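Long-range contacts in putative iron binding protein (Bordetella pertussis Tohama I, PDB 1Y9U), which binds ferric iron, probably in the periplasm as the solute-capturing component of a bacterial iron-uptake system: residues G177-V182 and L195-Y200; D106-V111 and I220-P225; D185-I190 and R214-A219; V201-N206 and A273-P278; T235-S240 and L295-L300. One frame throughout, in Å; residues are numbered along the deposited sequence. Where two conformers were deposited one is given.

Contact 1 of 5, residues G177-V182 and L195-Y200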
# COMPACT_ATOMS: atom_id res chain seq x y z
N GLY A 177 0.87 9.55 -16.25
CA GLY A 177 -0.12 10.11 -15.35
C GLY A 177 -0.17 9.41 -14.01
O GLY A 177 0.78 8.73 -13.60
N GLY A 178 -1.31 9.55 -13.33
CA GLY A 178 -1.48 8.95 -12.02
C GLY A 178 -2.60 7.94 -11.99
O GLY A 178 -3.25 7.64 -12.98
N ASP A 179 -2.85 7.39 -10.81
CA ASP A 179 -3.88 6.37 -10.66
C ASP A 179 -5.28 6.94 -10.90
O ASP A 179 -6.12 6.29 -11.52
CB ASP A 179 -3.80 5.69 -9.29
CG ASP A 179 -2.89 4.51 -9.26
OD1 ASP A 179 -2.05 4.29 -10.20
OD2 ASP A 179 -2.89 3.73 -8.27
N ARG A 180 -5.55 8.14 -10.40
CA ARG A 180 -6.85 8.74 -10.60
C ARG A 180 -7.14 9.04 -12.07
O ARG A 180 -8.29 9.03 -12.48
CB ARG A 180 -7.05 9.98 -9.72
CG ARG A 180 -7.20 9.61 -8.26
CD ARG A 180 -7.23 10.77 -7.37
NE ARG A 180 -5.86 11.00 -6.97
CZ ARG A 180 -5.47 11.31 -5.76
NH1 ARG A 180 -6.34 11.50 -4.77
NH2 ARG A 180 -4.18 11.49 -5.57
N ASP A 181 -6.09 9.26 -12.86
CA ASP A 181 -6.27 9.45 -14.31
C ASP A 181 -6.91 8.24 -14.99
O ASP A 181 -7.52 8.37 -16.05
CB ASP A 181 -4.95 9.77 -15.00
CG ASP A 181 -4.42 11.13 -14.63
OD1 ASP A 181 -5.21 12.08 -14.36
OD2 ASP A 181 -3.19 11.33 -14.66
N VAL A 182 -6.75 7.07 -14.42
CA VAL A 182 -7.44 5.89 -14.93
C VAL A 182 -8.94 6.10 -14.87
O VAL A 182 -9.65 5.81 -15.83
CB VAL A 182 -7.02 4.61 -14.17
CG1 VAL A 182 -7.86 3.42 -14.59
CG2 VAL A 182 -5.53 4.34 -14.35
N LEU A 195 -5.55 -0.61 -14.08
CA LEU A 195 -5.04 -0.99 -12.76
C LEU A 195 -4.69 0.26 -12.00
O LEU A 195 -4.03 1.15 -12.53
CB LEU A 195 -3.78 -1.85 -12.87
CG LEU A 195 -3.97 -3.31 -13.26
CD1 LEU A 195 -2.60 -3.95 -13.50
CD2 LEU A 195 -4.74 -4.06 -12.19
N ALA A 196 -5.14 0.32 -10.75
CA ALA A 196 -4.93 1.46 -9.88
C ALA A 196 -5.30 1.07 -8.46
O ALA A 196 -5.96 0.06 -8.23
CB ALA A 196 -5.73 2.65 -10.36
N ASN A 197 -4.86 1.85 -7.47
CA ASN A 197 -5.04 1.45 -6.09
C ASN A 197 -6.46 1.77 -5.58
O ASN A 197 -7.03 2.82 -5.88
CB ASN A 197 -4.00 2.07 -5.21
CG ASN A 197 -2.67 1.38 -5.31
OD1 ASN A 197 -2.55 0.35 -5.91
ND2 ASN A 197 -1.64 1.98 -4.73
N ALA A 198 -7.01 0.88 -4.77
CA ALA A 198 -8.39 0.98 -4.31
C ALA A 198 -8.65 2.22 -3.47
O ALA A 198 -9.71 2.82 -3.52
CB ALA A 198 -8.72 -0.25 -3.51
N TYR A 199 -7.77 2.56 -2.49
CA TYR A 199 -7.93 3.90 -1.64
C TYR A 199 -8.23 5.17 -2.50
O TYR A 199 -8.94 6.10 -2.06
CB TYR A 199 -6.75 4.22 -0.60
CG TYR A 199 -5.34 4.52 -1.22
CD1 TYR A 199 -5.08 5.77 -1.73
CD2 TYR A 199 -4.33 3.59 -1.27
CE1 TYR A 199 -3.87 6.09 -2.28
CE2 TYR A 199 -3.08 3.93 -1.89
CZ TYR A 199 -2.90 5.17 -2.33
OH TYR A 199 -1.67 5.40 -2.90
N TYR A 200 -7.69 5.25 -3.70
CA TYR A 200 -8.04 6.43 -4.47
C TYR A 200 -9.53 6.48 -4.81
O TYR A 200 -10.11 7.56 -4.94
CB TYR A 200 -7.27 6.54 -5.76
CG TYR A 200 -5.79 6.75 -5.57
CD1 TYR A 200 -4.86 5.78 -5.97
CD2 TYR A 200 -5.29 7.91 -5.00
CE1 TYR A 200 -3.52 5.98 -5.81
CE2 TYR A 200 -3.95 8.11 -4.85
CZ TYR A 200 -3.06 7.14 -5.27
OH TYR A 200 -1.72 7.35 -5.10
O HOH W 1 -2.15 3.11 -12.73
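Gly178 ties the start of 177-182 together through its N, which donates to Asp181 OD2 (2.9 Å) in a nearly straight bond. Asp179 carries the contact. Its OD2 takes the amide N of Asn197 (2.8 Å) from 46° above the carboxylate plane and also forms a salt bridge with Arg107, so one buried oxygen is gripped twice. The same OD2 lies at the ring edge of Tyr200, 3.4 Å from CE1, while OD1 accepts from water 1, which donates also to Leu195 O. This is the iron site of a periplasmic binding protein: Tyr199 and Tyr200, together with Tyr143, bind Fe(3+), although this chain holds none, and the Tyr200 hydroxyl hydrogen-bonds Tyr143. Arg180 follows, its chain bent at chi3 (-91°) so that Tyr200 CD2 lies over the centre of one guanidinium face, 3.5 Å from Arg180 CZ. The two planes stand 52° apart, a tilted contact whose positive charge may favour an ionised phenol. Val182 CG2 lies 4.0 Å from Leu195 O and touches Ala196 CB at 4.3 Å.

Contact 2 of 5, residues D106-V111 and I220-P225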
# COMPACT_ATOMS: atom_id res chain seq x y z
N ASP A 106 -4.24 -2.21 -1.64
CA ASP A 106 -4.55 -3.15 -2.69
C ASP A 106 -4.61 -2.50 -4.04
O ASP A 106 -5.16 -1.40 -4.21
CB ASP A 106 -5.82 -3.97 -2.41
CG ASP A 106 -7.04 -3.16 -2.06
OD1 ASP A 106 -6.96 -2.22 -1.25
OD2 ASP A 106 -8.14 -3.49 -2.50
N ARG A 107 -4.02 -3.19 -5.01
CA ARG A 107 -3.98 -2.71 -6.37
C ARG A 107 -5.02 -3.47 -7.17
O ARG A 107 -4.95 -4.69 -7.29
CB ARG A 107 -2.58 -2.84 -6.96
CG ARG A 107 -2.39 -2.08 -8.25
CD ARG A 107 -0.94 -1.57 -8.45
NE ARG A 107 -0.75 -0.66 -9.58
CZ ARG A 107 -1.11 0.61 -9.56
NH1 ARG A 107 -1.72 1.14 -8.51
NH2 ARG A 107 -0.85 1.37 -10.61
N VAL A 108 -6.03 -2.74 -7.64
CA VAL A 108 -7.26 -3.33 -8.15
C VAL A 108 -7.53 -2.89 -9.59
O VAL A 108 -6.74 -2.18 -10.19
CB VAL A 108 -8.44 -2.98 -7.20
CG1 VAL A 108 -8.13 -3.43 -5.74
CG2 VAL A 108 -8.75 -1.50 -7.21
N LEU A 109 -8.67 -3.32 -10.12
CA LEU A 109 -9.10 -2.95 -11.45
C LEU A 109 -10.23 -1.94 -11.34
O LEU A 109 -11.26 -2.22 -10.74
CB LEU A 109 -9.59 -4.18 -12.21
CG LEU A 109 -9.70 -4.03 -13.73
CD1 LEU A 109 -8.32 -3.95 -14.40
CD2 LEU A 109 -10.53 -5.16 -14.33
N TYR A 110 -10.02 -0.75 -11.88
CA TYR A 110 -11.11 0.20 -12.07
C TYR A 110 -11.84 -0.21 -13.32
O TYR A 110 -11.19 -0.54 -14.31
CB TYR A 110 -10.59 1.60 -12.27
CG TYR A 110 -9.86 2.27 -11.12
CD1 TYR A 110 -9.57 1.62 -9.92
CD2 TYR A 110 -9.45 3.61 -11.24
CE1 TYR A 110 -8.87 2.27 -8.91
CE2 TYR A 110 -8.77 4.26 -10.24
CZ TYR A 110 -8.51 3.60 -9.06
OH TYR A 110 -7.76 4.25 -8.10
N VAL A 111 -13.17 -0.21 -13.29
CA VAL A 111 -13.99 -0.72 -14.37
C VAL A 111 -15.12 0.26 -14.64
O VAL A 111 -15.77 0.71 -13.71
CB VAL A 111 -14.59 -2.10 -14.01
CG1 VAL A 111 -15.46 -2.63 -15.13
CG2 VAL A 111 -13.47 -3.08 -13.63
N ILE A 220 -17.01 4.75 -12.23
CA ILE A 220 -16.32 3.48 -12.11
C ILE A 220 -16.85 2.64 -10.96
O ILE A 220 -17.51 3.10 -10.04
CB ILE A 220 -14.77 3.66 -11.94
CG1 ILE A 220 -14.39 4.39 -10.64
CG2 ILE A 220 -14.20 4.40 -13.15
CD1 ILE A 220 -12.95 4.15 -10.23
N LYS A 221 -16.52 1.37 -11.04
CA LYS A 221 -16.62 0.43 -9.95
C LYS A 221 -15.28 -0.27 -9.79
O LYS A 221 -14.42 -0.23 -10.68
CB LYS A 221 -17.72 -0.60 -10.19
CG LYS A 221 -17.52 -1.50 -11.40
CD LYS A 221 -18.72 -2.41 -11.66
CE LYS A 221 -18.54 -3.12 -12.96
NZ LYS A 221 -19.73 -3.97 -13.28
N VAL A 222 -15.10 -0.91 -8.64
CA VAL A 222 -13.90 -1.67 -8.35
C VAL A 222 -14.17 -3.17 -8.50
O VAL A 222 -15.16 -3.70 -7.99
CB VAL A 222 -13.40 -1.37 -6.91
CG1 VAL A 222 -12.38 -2.39 -6.44
CG2 VAL A 222 -12.83 0.02 -6.84
N VAL A 223 -13.27 -3.83 -9.20
CA VAL A 223 -13.17 -5.28 -9.17
C VAL A 223 -11.76 -5.58 -8.67
O VAL A 223 -10.79 -5.07 -9.22
CB VAL A 223 -13.41 -5.91 -10.57
CG1 VAL A 223 -13.14 -7.40 -10.55
CG2 VAL A 223 -14.84 -5.65 -10.99
N ARG A 224 -11.65 -6.39 -7.62
CA ARG A 224 -10.35 -6.76 -7.07
C ARG A 224 -9.84 -8.02 -7.76
O ARG A 224 -10.41 -9.10 -7.55
CB ARG A 224 -10.44 -7.03 -5.57
CG ARG A 224 -10.83 -5.81 -4.73
CD ARG A 224 -10.24 -5.91 -3.38
NE ARG A 224 -10.54 -4.86 -2.43
CZ ARG A 224 -11.54 -4.89 -1.54
NH1 ARG A 224 -12.47 -5.83 -1.59
NH2 ARG A 224 -11.64 -3.94 -0.62
N PRO A 225 -8.80 -7.92 -8.58
CA PRO A 225 -8.26 -9.13 -9.21
C PRO A 225 -7.55 -10.01 -8.21
O PRO A 225 -7.15 -9.57 -7.13
CB PRO A 225 -7.25 -8.59 -10.23
CG PRO A 225 -7.55 -7.12 -10.35
CD PRO A 225 -8.04 -6.72 -8.99
O HOH W 2 -9.75 -1.87 -0.37
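Four backbone hydrogen bonds make 106-111 and 220-225 an antiparallel ladder. Leu109 pairs with Val223 and Val111 with Lys221, both hydrogen-bonded pairs; Leu109 N to Val223 O spans 2.9 Å, and the return bond from Val223 N to Leu109 O is almost straight (174°). Tyr110 and Val222 form the non-hydrogen-bonded pair between them. The charged link lies beyond the ladder: Arg224, extended from CG to NE, brings NE in its guanidinium plane to Asp106 OD2 (2.8 Å), a salt bridge. Water 2 spans the same two groups, donating to Asp106 OD1 and accepting from Arg224 NH2. Apolar contacts line both faces. On one, Ile220 CD1 makes a CH-pi contact over the Tyr110 ring, 4.0 Å from its centroid, and Val108 CG2 meets Val222 CG1 at 3.8 Å; on the other, Val111 CG2 touches Val223 CG2. Pro225 CD rests on Val108 CA at 3.6 Å. The Tyr110 face is covered by helices 179-187 and 198-206, and strand 193-197 pairs with strand 100-112 alongside.

Contact 3 of 5, residues D185-I190 and R214-A219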
# COMPACT_ATOMS: atom_id res chain seq x y z
N ASP A 185 -10.09 8.70 -17.38
CA ASP A 185 -10.08 8.25 -18.77
C ASP A 185 -11.12 7.18 -19.05
O ASP A 185 -11.58 7.04 -20.17
CB ASP A 185 -8.68 7.80 -19.14
CG ASP A 185 -7.70 8.96 -19.28
OD1 ASP A 185 -8.15 10.16 -19.33
OD2 ASP A 185 -6.48 8.74 -19.36
N ILE A 186 -11.54 6.45 -18.04
CA ILE A 186 -12.71 5.58 -18.19
C ILE A 186 -13.96 6.44 -18.39
O ILE A 186 -14.78 6.17 -19.29
CB ILE A 186 -12.85 4.60 -17.00
CG1 ILE A 186 -11.72 3.57 -17.03
CG2 ILE A 186 -14.21 3.91 -17.05
CD1 ILE A 186 -11.56 2.74 -15.76
N LEU A 187 -14.10 7.49 -17.58
CA LEU A 187 -15.20 8.44 -17.76
C LEU A 187 -15.19 9.03 -19.17
O LEU A 187 -16.25 9.16 -19.81
CB LEU A 187 -15.12 9.55 -16.72
CG LEU A 187 -16.11 10.71 -16.91
CD1 LEU A 187 -17.54 10.21 -16.96
CD2 LEU A 187 -15.91 11.73 -15.80
N GLY A 188 -14.00 9.35 -19.65
CA GLY A 188 -13.83 9.97 -20.95
C GLY A 188 -13.97 8.98 -22.10
O GLY A 188 -13.93 9.41 -23.26
N GLY A 189 -14.13 7.69 -21.83
CA GLY A 189 -14.34 6.71 -22.88
C GLY A 189 -13.08 6.23 -23.58
O GLY A 189 -13.21 5.48 -24.55
N ILE A 190 -11.92 6.69 -23.12
CA ILE A 190 -10.59 6.31 -23.64
C ILE A 190 -10.25 4.86 -23.34
O ILE A 190 -9.65 4.16 -24.17
CB ILE A 190 -9.52 7.27 -23.02
CG1 ILE A 190 -9.71 8.68 -23.61
CG2 ILE A 190 -8.09 6.77 -23.20
CD1 ILE A 190 -8.91 9.71 -22.89
N ARG A 214 -15.62 13.48 -7.61
CA ARG A 214 -16.81 12.66 -7.47
C ARG A 214 -17.33 12.22 -8.84
O ARG A 214 -17.89 11.12 -8.96
CB ARG A 214 -17.88 13.38 -6.65
CG ARG A 214 -19.15 12.61 -6.43
CD ARG A 214 -18.96 11.23 -5.82
NE ARG A 214 -20.24 10.61 -5.53
CZ ARG A 214 -20.93 10.75 -4.41
NH1 ARG A 214 -20.46 11.45 -3.40
NH2 ARG A 214 -22.10 10.15 -4.32
N LYS A 215 -17.19 13.05 -9.87
CA LYS A 215 -17.60 12.65 -11.21
C LYS A 215 -16.80 11.44 -11.69
O LYS A 215 -17.34 10.50 -12.26
CB LYS A 215 -17.46 13.84 -12.16
CG LYS A 215 -18.06 13.65 -13.51
CD LYS A 215 -17.96 14.94 -14.30
CE LYS A 215 -18.76 14.90 -15.57
NZ LYS A 215 -18.78 16.27 -16.18
N TRP A 216 -15.50 11.47 -11.43
CA TRP A 216 -14.63 10.35 -11.81
C TRP A 216 -15.00 9.11 -10.98
O TRP A 216 -15.06 8.00 -11.49
CB TRP A 216 -13.16 10.69 -11.59
CG TRP A 216 -12.64 11.83 -12.40
CD1 TRP A 216 -13.34 12.67 -13.23
CD2 TRP A 216 -11.28 12.29 -12.43
NE1 TRP A 216 -12.50 13.61 -13.78
CE2 TRP A 216 -11.24 13.42 -13.29
CE3 TRP A 216 -10.10 11.88 -11.80
CZ2 TRP A 216 -10.07 14.11 -13.55
CZ3 TRP A 216 -8.94 12.55 -12.06
CH2 TRP A 216 -8.93 13.67 -12.95
N GLY A 217 -15.24 9.29 -9.68
CA GLY A 217 -15.59 8.16 -8.84
C GLY A 217 -16.91 7.52 -9.25
O GLY A 217 -17.06 6.30 -9.28
N ASP A 218 -17.89 8.36 -9.62
CA ASP A 218 -19.20 7.84 -10.00
C ASP A 218 -19.13 7.04 -11.31
O ASP A 218 -20.00 6.20 -11.56
CB ASP A 218 -20.21 8.97 -10.19
CG ASP A 218 -20.82 9.46 -8.91
OD1 ASP A 218 -20.47 9.01 -7.79
OD2 ASP A 218 -21.70 10.35 -8.95
N ALA A 219 -18.10 7.28 -12.13
CA ALA A 219 -18.00 6.64 -13.43
C ALA A 219 -17.54 5.19 -13.37
O ALA A 219 -17.65 4.48 -14.38
CB ALA A 219 -17.04 7.41 -14.29
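Helix 179-187 ends in a Schellman motif, with Gly189 at positive phi (81°), and its last turn leans on the close of helix 212-218. The tight part is one leucine in a shallow apolar seat. In Leu187, CG anti to the backbone N (chi1 173°) carries the branch point toward helix 212-218, where the two methyls take different partners. CB and CD1 both bear on the methyl of Ala219, Leu187 CB lying 3.8 Å from Ala219 CB. CD2 goes the other way, crossing the aliphatic stem of Lys215 at about a right angle and coming 3.7 Å from its CG. No hydrogen bond joins the two segments. The looser side faces solvent: Leu187 and Lys215 are themselves exposed, and Lys215 runs extended past the leucine. Inward, Ile186 comes no nearer than 4.4 Å, its CG2 to Ala219 O, and also packs on Cys191, Ile220 and Tyr110. The indole of Trp216 lies along helix 179-187, reaching Arg180 and Ala183, and Trp216 CD1 approaches Leu187 CD2 to 3.8 Å.

Contact 4 of 5, residues V201-N206 and A273-P278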
# COMPACT_ATOMS: atom_id res chain seq x y z
N VAL A 201 -10.16 5.31 -4.93
CA VAL A 201 -11.60 5.23 -5.18
C VAL A 201 -12.33 5.61 -3.88
O VAL A 201 -13.38 6.24 -3.94
CB VAL A 201 -12.01 3.83 -5.68
CG1 VAL A 201 -13.51 3.81 -6.01
CG2 VAL A 201 -11.17 3.43 -6.88
N GLY A 202 -11.78 5.26 -2.71
CA GLY A 202 -12.28 5.78 -1.45
C GLY A 202 -12.29 7.30 -1.45
O GLY A 202 -13.29 7.91 -1.07
N HIS A 203 -11.21 7.94 -1.91
CA HIS A 203 -11.17 9.40 -2.00
C HIS A 203 -12.19 9.92 -2.98
O HIS A 203 -12.95 10.83 -2.66
CB HIS A 203 -9.77 9.85 -2.41
CG HIS A 203 -8.76 9.76 -1.31
ND1 HIS A 203 -8.73 10.65 -0.25
CD2 HIS A 203 -7.76 8.88 -1.09
CE1 HIS A 203 -7.75 10.31 0.57
NE2 HIS A 203 -7.15 9.24 0.09
N MET A 204 -12.23 9.38 -4.18
CA MET A 204 -13.08 9.95 -5.21
C MET A 204 -14.57 9.80 -4.94
O MET A 204 -15.33 10.75 -5.11
CB MET A 204 -12.73 9.35 -6.57
CG MET A 204 -11.35 9.78 -7.10
SD MET A 204 -10.97 9.14 -8.76
CE MET A 204 -10.65 7.43 -8.39
N LYS A 205 -14.98 8.62 -4.51
CA LYS A 205 -16.40 8.35 -4.26
C LYS A 205 -16.90 9.07 -3.01
O LYS A 205 -18.11 9.37 -2.91
CB LYS A 205 -16.70 6.86 -4.20
CG LYS A 205 -16.61 6.18 -5.55
CD LYS A 205 -16.98 4.70 -5.49
CE LYS A 205 -17.04 4.02 -6.89
NZ LYS A 205 -18.29 4.33 -7.64
N ASN A 206 -16.00 9.38 -2.08
CA ASN A 206 -16.36 10.16 -0.90
C ASN A 206 -16.29 11.67 -1.14
O ASN A 206 -16.70 12.45 -0.27
CB ASN A 206 -15.50 9.78 0.30
CG ASN A 206 -16.00 8.56 1.01
OD1 ASN A 206 -17.12 8.54 1.53
ND2 ASN A 206 -15.18 7.51 1.04
N ALA A 273 -8.25 7.26 7.44
CA ALA A 273 -7.60 8.51 7.09
C ALA A 273 -7.19 8.60 5.62
O ALA A 273 -7.35 9.67 5.05
CB ALA A 273 -6.40 8.76 7.97
N ASN A 274 -6.64 7.52 5.03
CA ASN A 274 -6.30 7.53 3.60
C ASN A 274 -7.14 6.49 2.85
O ASN A 274 -6.75 6.10 1.77
CB ASN A 274 -4.79 7.26 3.32
CG ASN A 274 -4.39 7.48 1.86
OD1 ASN A 274 -4.79 8.46 1.24
ND2 ASN A 274 -3.59 6.55 1.30
N TYR A 275 -8.27 6.07 3.41
CA TYR A 275 -9.20 5.11 2.82
C TYR A 275 -8.53 3.78 2.48
O TYR A 275 -8.88 3.14 1.51
CB TYR A 275 -9.90 5.70 1.59
CG TYR A 275 -10.77 6.87 1.96
CD1 TYR A 275 -10.47 8.16 1.56
CD2 TYR A 275 -11.92 6.67 2.71
CE1 TYR A 275 -11.28 9.23 1.91
CE2 TYR A 275 -12.71 7.73 3.07
CZ TYR A 275 -12.41 8.98 2.66
OH TYR A 275 -13.25 10.01 3.03
N GLU A 276 -7.55 3.40 3.28
CA GLU A 276 -6.86 2.15 3.16
C GLU A 276 -7.61 1.06 3.92
O GLU A 276 -8.68 1.31 4.51
CB GLU A 276 -5.42 2.30 3.65
CG GLU A 276 -4.59 3.17 2.72
CD GLU A 276 -3.27 3.60 3.29
OE1 GLU A 276 -3.02 3.40 4.51
OE2 GLU A 276 -2.50 4.22 2.54
N TYR A 277 -7.10 -0.17 3.82
CA TYR A 277 -7.74 -1.31 4.47
C TYR A 277 -6.96 -1.62 5.73
O TYR A 277 -5.75 -1.76 5.68
CB TYR A 277 -7.77 -2.50 3.49
CG TYR A 277 -8.87 -3.52 3.78
CD1 TYR A 277 -10.08 -3.50 3.09
CD2 TYR A 277 -8.70 -4.49 4.76
CE1 TYR A 277 -11.07 -4.42 3.35
CE2 TYR A 277 -9.71 -5.41 5.04
CZ TYR A 277 -10.88 -5.37 4.32
OH TYR A 277 -11.89 -6.28 4.60
N PRO A 278 -7.63 -1.76 6.88
CA PRO A 278 -6.90 -2.04 8.11
C PRO A 278 -6.27 -3.41 8.11
O PRO A 278 -6.80 -4.34 7.52
CB PRO A 278 -7.97 -1.94 9.20
CG PRO A 278 -9.26 -1.86 8.52
CD PRO A 278 -9.08 -1.67 7.07
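Tyr275 turns a ring edge onto the face of His203 in a T-shaped (edge-to-face) pair, centroids 4.8 Å apart and planes at 89°. The Tyr275 CD1 corner stands over the centre of the imidazole, 3.5 Å from His203 ND1. At the imidazole edge, NE2 donates in the ring plane to Asn274 OD1 (2.7 Å), a bond that fixes the rotation of the histidine and implies a proton on NE2. Asn274 is aligned in turn, its ND2 bound to Glu276 OE2. Helix 264-273 closes in a Schellman motif with Tyr275 as the C-prime residue, at positive phi. Asn274 and Tyr275 also pack on the iron-binding Tyr199. One face of the tyrosine 275 ring lies on the backbone of helix 198-206 at Gly202, where no side chain intervenes; Tyr275 CD1 is 3.6 Å from Gly202 C. Asn206 presents an amide only 14° from the ring plane, with ND2 3.2 Å from Tyr275 CE2. That ND2 donates to Gly202 O (2.9 Å), which also accepts from Asn206 N, and to Asp286.

Contact 5 of 5, residues T235-S240 and L295-L300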
# COMPACT_ATOMS: atom_id res chain seq x y z
N THR A 235 -5.66 -11.01 -3.77
CA THR A 235 -5.39 -9.70 -4.34
C THR A 235 -4.05 -9.17 -3.86
O THR A 235 -3.69 -9.35 -2.70
CB THR A 235 -6.52 -8.75 -3.91
OG1 THR A 235 -7.77 -9.20 -4.48
CG2 THR A 235 -6.28 -7.32 -4.41
N HIS A 236 -3.32 -8.52 -4.77
CA HIS A 236 -2.06 -7.90 -4.46
C HIS A 236 -2.23 -6.72 -3.53
O HIS A 236 -3.02 -5.82 -3.80
CB HIS A 236 -1.39 -7.40 -5.74
CG HIS A 236 -0.10 -6.69 -5.49
ND1 HIS A 236 0.07 -5.31 -5.55
CD2 HIS A 236 1.10 -7.19 -5.13
CE1 HIS A 236 1.33 -5.02 -5.26
NE2 HIS A 236 1.97 -6.15 -4.99
N VAL A 237 -1.45 -6.71 -2.46
CA VAL A 237 -1.38 -5.57 -1.56
C VAL A 237 0.06 -5.14 -1.31
O VAL A 237 0.98 -5.96 -1.18
CB VAL A 237 -2.09 -5.82 -0.20
CG1 VAL A 237 -3.53 -6.27 -0.40
CG2 VAL A 237 -1.32 -6.79 0.71
N ASN A 238 0.27 -3.83 -1.31
CA ASN A 238 1.44 -3.28 -0.62
C ASN A 238 0.93 -2.78 0.75
O ASN A 238 -0.25 -2.98 1.10
CB ASN A 238 2.21 -2.20 -1.43
CG ASN A 238 3.72 -2.15 -1.10
OD1 ASN A 238 4.15 -2.42 0.00
ND2 ASN A 238 4.55 -1.84 -2.13
N ILE A 239 1.79 -2.17 1.53
CA ILE A 239 1.45 -1.81 2.89
C ILE A 239 1.99 -0.47 3.31
O ILE A 239 2.92 0.05 2.72
CB ILE A 239 2.01 -2.89 3.87
CG1 ILE A 239 3.55 -2.92 3.84
CG2 ILE A 239 1.39 -4.25 3.61
CD1 ILE A 239 4.15 -3.80 4.95
N SER A 240 1.40 0.07 4.36
CA SER A 240 2.14 0.99 5.24
C SER A 240 2.56 0.18 6.47
O SER A 240 1.97 -0.86 6.76
CB SER A 240 1.32 2.20 5.67
OG SER A 240 0.36 1.85 6.66
N LEU A 295 -12.52 -8.79 0.60
CA LEU A 295 -11.11 -8.78 0.23
C LEU A 295 -10.47 -10.11 0.59
O LEU A 295 -10.53 -10.52 1.74
CB LEU A 295 -10.38 -7.63 0.94
CG LEU A 295 -8.85 -7.57 0.78
CD1 LEU A 295 -8.45 -7.30 -0.65
CD2 LEU A 295 -8.25 -6.52 1.71
N LYS A 296 -9.87 -10.76 -0.39
CA LYS A 296 -9.01 -11.91 -0.19
C LYS A 296 -7.60 -11.40 -0.43
O LYS A 296 -7.27 -10.96 -1.53
CB LYS A 296 -9.36 -13.05 -1.17
CG LYS A 296 -8.61 -14.35 -0.96
CD LYS A 296 -8.83 -14.96 0.42
CE LYS A 296 -8.54 -16.47 0.45
NZ LYS A 296 -7.64 -16.86 1.59
N VAL A 297 -6.79 -11.41 0.61
CA VAL A 297 -5.42 -10.90 0.53
C VAL A 297 -4.49 -12.01 0.06
O VAL A 297 -4.56 -13.13 0.56
CB VAL A 297 -4.94 -10.37 1.90
CG1 VAL A 297 -3.51 -9.92 1.83
CG2 VAL A 297 -5.85 -9.27 2.41
N ASP A 298 -3.63 -11.70 -0.91
CA ASP A 298 -2.61 -12.64 -1.35
C ASP A 298 -1.87 -13.21 -0.15
O ASP A 298 -1.41 -12.45 0.71
CB ASP A 298 -1.69 -11.89 -2.31
CG ASP A 298 -0.74 -12.77 -3.05
OD1 ASP A 298 -0.68 -14.00 -2.82
OD2 ASP A 298 0.01 -12.27 -3.91
N THR A 299 -1.75 -14.54 -0.09
CA THR A 299 -0.99 -15.17 1.01
C THR A 299 0.52 -14.98 0.90
O THR A 299 1.25 -15.24 1.85
CB THR A 299 -1.30 -16.66 1.13
OG1 THR A 299 -1.05 -17.31 -0.13
CG2 THR A 299 -2.77 -16.91 1.46
N LEU A 300 0.99 -14.52 -0.26
CA LEU A 300 2.39 -14.26 -0.48
C LEU A 300 2.96 -13.40 0.66
O LEU A 300 2.37 -12.38 1.03
CB LEU A 300 2.57 -13.51 -1.81
CG LEU A 300 4.00 -13.30 -2.27
CD1 LEU A 300 4.56 -14.63 -2.81
CD2 LEU A 300 4.09 -12.24 -3.36
O HOH W 3 -10.09 -9.79 -3.13
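Leu295 opens the contact with a methyl: its CG is anti to the backbone N, and CD1 comes within 4.1 Å of Thr235 CB. Lys296 takes part through its backbone, its long chain leading off toward solvent. Lys296 O accepts from Thr235 N at 2.8 Å, a nearly linear bond (173°) lying in the carbonyl plane. Water 3 links the same pair of residues, accepting from Lys296 N and donating to Thr235 OG1, while that hydroxyl also hydrogen-bonds Pro225 O. Val297 sits level with Thr235 in a single beta bridge: Thr235 N and O clasp the residues on either side of it, so the loop leading to helix 303-318 is laid beside the chain entering strand 237-245 without becoming a strand of the sheet. Val297 CG1 crosses Val237 CG2 at about a right angle, 4.0 Å away, and Val297 also packs on Leu104. Asp298 closes the bridge, its N donating to Thr235 O (3.0 Å) from above the carbonyl plane. Its CB lies against the same oxygen at 3.3 Å. With CG anti to the backbone N (chi1 -169°), Asp298 OD1 folds back over its own chain and accepts from Leu300 N at 3.1 Å, an Asx turn in which the donor stands 68° out of the carboxylate plane.

Overall arrangement
Contacts 1 and 4 use helix 198-206, whose start carries two iron-binding tyrosines, and contacts 2 and 3 pack against it. Contact 1 sets that start against helix 179-187, and contact 4 joins its later turns to the end of helix 264-273, the two centres about 12 Å apart. Strand 100-112 is the common floor: it neighbours strands 193-197, 220-223, 237-245 and 277-278, so contacts 1, 2, 4 and 5 reach one sheet. Along the chain, contacts 1 and 3 both fall between the halves of contact 2, whereas contact 5 opens after contact 2 closes. Contact 3 is outermost, about 26 Å between centres from contact 5. Tyr199 and Tyr200 thus sit where helix 198-206 meets this sheet.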